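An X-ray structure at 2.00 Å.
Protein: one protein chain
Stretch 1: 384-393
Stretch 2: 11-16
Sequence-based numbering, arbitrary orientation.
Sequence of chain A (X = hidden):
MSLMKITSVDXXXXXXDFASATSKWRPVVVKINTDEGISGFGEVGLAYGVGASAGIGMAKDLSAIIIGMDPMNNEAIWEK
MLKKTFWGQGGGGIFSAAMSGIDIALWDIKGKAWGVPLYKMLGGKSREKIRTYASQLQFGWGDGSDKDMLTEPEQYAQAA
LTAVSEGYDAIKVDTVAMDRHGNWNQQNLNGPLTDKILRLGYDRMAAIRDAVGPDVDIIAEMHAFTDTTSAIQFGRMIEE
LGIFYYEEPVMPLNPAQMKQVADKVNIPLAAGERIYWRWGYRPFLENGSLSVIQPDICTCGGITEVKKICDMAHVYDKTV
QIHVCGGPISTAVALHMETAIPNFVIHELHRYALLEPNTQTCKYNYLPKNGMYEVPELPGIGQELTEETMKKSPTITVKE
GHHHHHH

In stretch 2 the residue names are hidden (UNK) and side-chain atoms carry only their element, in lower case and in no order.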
# COMPACT_ATOMS: atom_id res chain seq x y z
N GLU A 384 -46.00 18.97 -7.31
CA GLU A 384 -47.00 18.37 -6.43
C GLU A 384 -47.85 17.45 -7.29
O GLU A 384 -48.10 17.75 -8.45
CB GLU A 384 -47.94 19.46 -5.87
CG GLU A 384 -47.36 20.33 -4.77
CD GLU A 384 -48.42 21.17 -4.08
OE1 GLU A 384 -49.58 21.16 -4.54
OE2 GLU A 384 -48.08 21.85 -3.09
N LEU A 385 -48.32 16.35 -6.72
CA LEU A 385 -49.33 15.53 -7.40
C LEU A 385 -50.63 16.33 -7.52
O LEU A 385 -50.93 17.18 -6.68
CB LEU A 385 -49.59 14.26 -6.59
CG LEU A 385 -48.52 13.17 -6.50
CD1 LEU A 385 -49.09 12.05 -5.67
CD2 LEU A 385 -48.13 12.67 -7.90
N THR A 386 -51.41 16.06 -8.57
CA THR A 386 -52.72 16.71 -8.71
C THR A 386 -53.72 16.08 -7.76
O THR A 386 -53.55 14.91 -7.38
CB THR A 386 -53.31 16.54 -10.11
OG1 THR A 386 -53.56 15.16 -10.35
CG2 THR A 386 -52.37 17.08 -11.17
N GLU A 387 -54.77 16.83 -7.40
CA GLU A 387 -55.86 16.30 -6.58
C GLU A 387 -56.50 15.04 -7.18
O GLU A 387 -56.84 14.10 -6.45
CB GLU A 387 -56.94 17.37 -6.35
CG GLU A 387 -56.56 18.44 -5.33
CD GLU A 387 -56.29 17.88 -3.94
OE1 GLU A 387 -56.98 16.93 -3.51
OE2 GLU A 387 -55.37 18.40 -3.27
N GLU A 388 -56.66 15.04 -8.50
CA GLU A 388 -57.26 13.92 -9.24
C GLU A 388 -56.46 12.62 -9.12
O GLU A 388 -57.01 11.55 -8.89
CB GLU A 388 -57.41 14.30 -10.71
CG GLU A 388 -58.03 13.21 -11.58
CD GLU A 388 -58.49 13.71 -12.94
OE1 GLU A 388 -58.51 14.94 -13.15
OE2 GLU A 388 -58.83 12.86 -13.80
N THR A 389 -55.14 12.74 -9.29
CA THR A 389 -54.23 11.63 -9.08
C THR A 389 -54.30 11.11 -7.64
O THR A 389 -54.39 9.90 -7.40
CB THR A 389 -52.78 12.03 -9.50
OG1 THR A 389 -52.75 12.30 -10.91
CG2 THR A 389 -51.80 10.91 -9.21
N MET A 390 -54.30 12.03 -6.68
CA MET A 390 -54.33 11.63 -5.28
C MET A 390 -55.62 10.93 -4.89
O MET A 390 -55.61 9.98 -4.11
CB MET A 390 -54.04 12.81 -4.40
CG MET A 390 -52.60 13.31 -4.53
SD MET A 390 -52.13 14.37 -3.15
CE MET A 390 -52.71 15.97 -3.72
N LYS A 391 -56.73 11.39 -5.47
CA LYS A 391 -58.05 10.78 -5.27
C LYS A 391 -58.09 9.31 -5.68
O LYS A 391 -58.68 8.51 -4.98
CB LYS A 391 -59.13 11.56 -6.02
CG LYS A 391 -60.17 12.21 -5.12
CD LYS A 391 -60.13 13.73 -5.24
CE LYS A 391 -59.49 14.37 -4.02
NZ LYS A 391 -58.01 14.15 -3.96
N LYS A 392 -57.47 8.98 -6.82
CA LYS A 392 -57.55 7.61 -7.34
C LYS A 392 -56.32 6.72 -7.09
O LYS A 392 -56.20 5.64 -7.65
CB LYS A 392 -57.93 7.61 -8.83
CG LYS A 392 -56.93 8.23 -9.78
CD LYS A 392 -57.28 7.92 -11.23
CE LYS A 392 -56.19 8.41 -12.19
NZ LYS A 392 -56.46 9.76 -12.75
N SER A 393 -55.40 7.18 -6.24
CA SER A 393 -54.20 6.41 -5.94
C SER A 393 -54.34 5.70 -4.61
O SER A 393 -54.58 6.35 -3.60
CB SER A 393 -52.99 7.34 -5.85
OG SER A 393 -52.66 7.92 -7.09
N UNK A 11 -48.60 7.69 2.17
CA UNK A 11 -47.71 6.99 1.25
C UNK A 11 -48.54 6.55 0.05
O UNK A 11 -49.42 5.69 0.17
c UNK A 11 -46.00 5.16 0.99
c UNK A 11 -46.93 6.32 4.49
c UNK A 11 -46.98 5.82 1.96
c UNK A 11 -46.20 6.35 3.17
N UNK A 12 -48.26 7.16 -1.10
CA UNK A 12 -49.15 7.13 -2.26
C UNK A 12 -48.61 6.25 -3.40
O UNK A 12 -47.52 6.48 -3.93
c UNK A 12 -50.34 8.57 -4.01
c UNK A 12 -49.43 8.58 -2.77
c UNK A 12 -50.06 9.41 -1.65
c UNK A 12 -49.92 10.90 -1.80
N UNK A 13 -49.38 5.23 -3.77
CA UNK A 13 -49.06 4.38 -4.89
C UNK A 13 -49.69 4.98 -6.15
O UNK A 13 -50.86 4.73 -6.45
c UNK A 13 -49.07 1.91 -5.56
o UNK A 13 -48.15 2.19 -6.35
c UNK A 13 -49.61 2.97 -4.61
o UNK A 13 -49.58 0.77 -5.50
N UNK A 14 -48.91 5.79 -6.86
CA UNK A 14 -49.42 6.76 -7.84
C UNK A 14 -50.06 6.04 -9.03
O UNK A 14 -49.37 5.31 -9.76
c UNK A 14 -48.75 8.61 -9.50
c UNK A 14 -48.29 7.71 -8.32
c UNK A 14 -47.75 8.55 -7.15
N UNK A 15 -51.37 6.23 -9.19
CA UNK A 15 -52.12 5.68 -10.34
C UNK A 15 -51.77 6.41 -11.63
O UNK A 15 -51.71 7.64 -11.65
c UNK A 15 -53.64 5.76 -10.10
N UNK A 16 -51.57 5.65 -12.69
CA UNK A 16 -50.97 6.18 -13.92
C UNK A 16 -51.33 5.37 -15.15
O UNK A 16 -51.62 4.17 -15.07
o UNK A 16 -48.52 4.53 -12.43
c UNK A 16 -48.78 4.92 -13.57
n UNK A 16 -48.51 4.19 -14.65
c UNK A 16 -49.44 6.28 -13.79
O HOH W 1 -52.88 10.02 -12.58

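Position 11 carries four side-chain carbons and no heteroatom. The chain forks at the first carbon, and one arm runs two carbons long. The side chain is out of reach of stretch 1, so the assignment rests on its branching alone. That is the isoleucine skeleton, since leucine would fork one carbon later: I11.

Position 12 repeats the pattern: four carbons, a fork at the first, one arm of two carbons. Here the CA-to-CB bond points toward stretch 1. Both arms lie near L385; the short arm also meets S393, and the end of the long arm also meets M390. The residue is I12, with chi1 at -58° (m) and chi2 at 158° (t). I12 CG2 is 4.1 Å from L385 CD1 and 3.5 Å from S393 CB; I12 CD1 is 4.3 Å from M390 SD.

Position 13 has two side-chain carbons, the second bearing two oxygens, which defines a carboxylate one methylene from the backbone. The CA-to-CB bond points sideways and the end of the side chain leads away from stretch 1; what reaches across is the backbone, whose carbonyl oxygen approaches S393. The residue is D13, with D13 O 3.4 Å from S393 CB. Both carboxylate oxygens are hydrogen-bonded elsewhere in the structure.

Position 14 shows one carbon carrying two more, a three-carbon fork without heteroatoms, whose tips lie near L385 and T389. This is V14. V14 CG2 is 4.0 Å from L385 CD1, and V14 CG1 is 3.8 Å from T389 CG2.

Position 15 has a single side-chain carbon, which points toward stretch 1 and sits against K392. It is therefore alanine, A15, with A15 CB 3.5 Å from K392 O and 4.1 Å from K392 CG. With 69 Å² covered, this small residue loses more area to the contact than any other in either stretch.

Position 16 has two carbons, the second carrying one oxygen and one nitrogen, a carboxamide. Its CA-to-CB bond points away, and the side chain makes no contact with stretch 1. The residue is N16; even N16 CB stays 6.9 Å from T389 CG2.

The contact is anchored by S393, with S393 CA lying 4.9 Å from A15 CA. A15 N donates to S393 OG at 3.0 Å with an N-H...acceptor angle of 174°, nearly linear. The same hydroxyl, S393 OG, donates to T389 O at 2.6 Å, so it links the backbone of A15 to that of the helix. A water adds a second bridge, donating to A15 O at 2.8 Å and lying 2.8 Å from T389 OG1. The helix start is fixed independently: T389 N donates to T386 OG1 at 3.1 Å, a capping bond. Around the polar link, L385 packs against I12 and V14, and M390 SD meets I12. Altogether 361 Å² is buried, summed over both sides, combining one direct hydrogen bond and a water bridge with apolar packing between segments at least 371 residues apart in sequence.

Stretch 2, residues 11-16: IIDVAN
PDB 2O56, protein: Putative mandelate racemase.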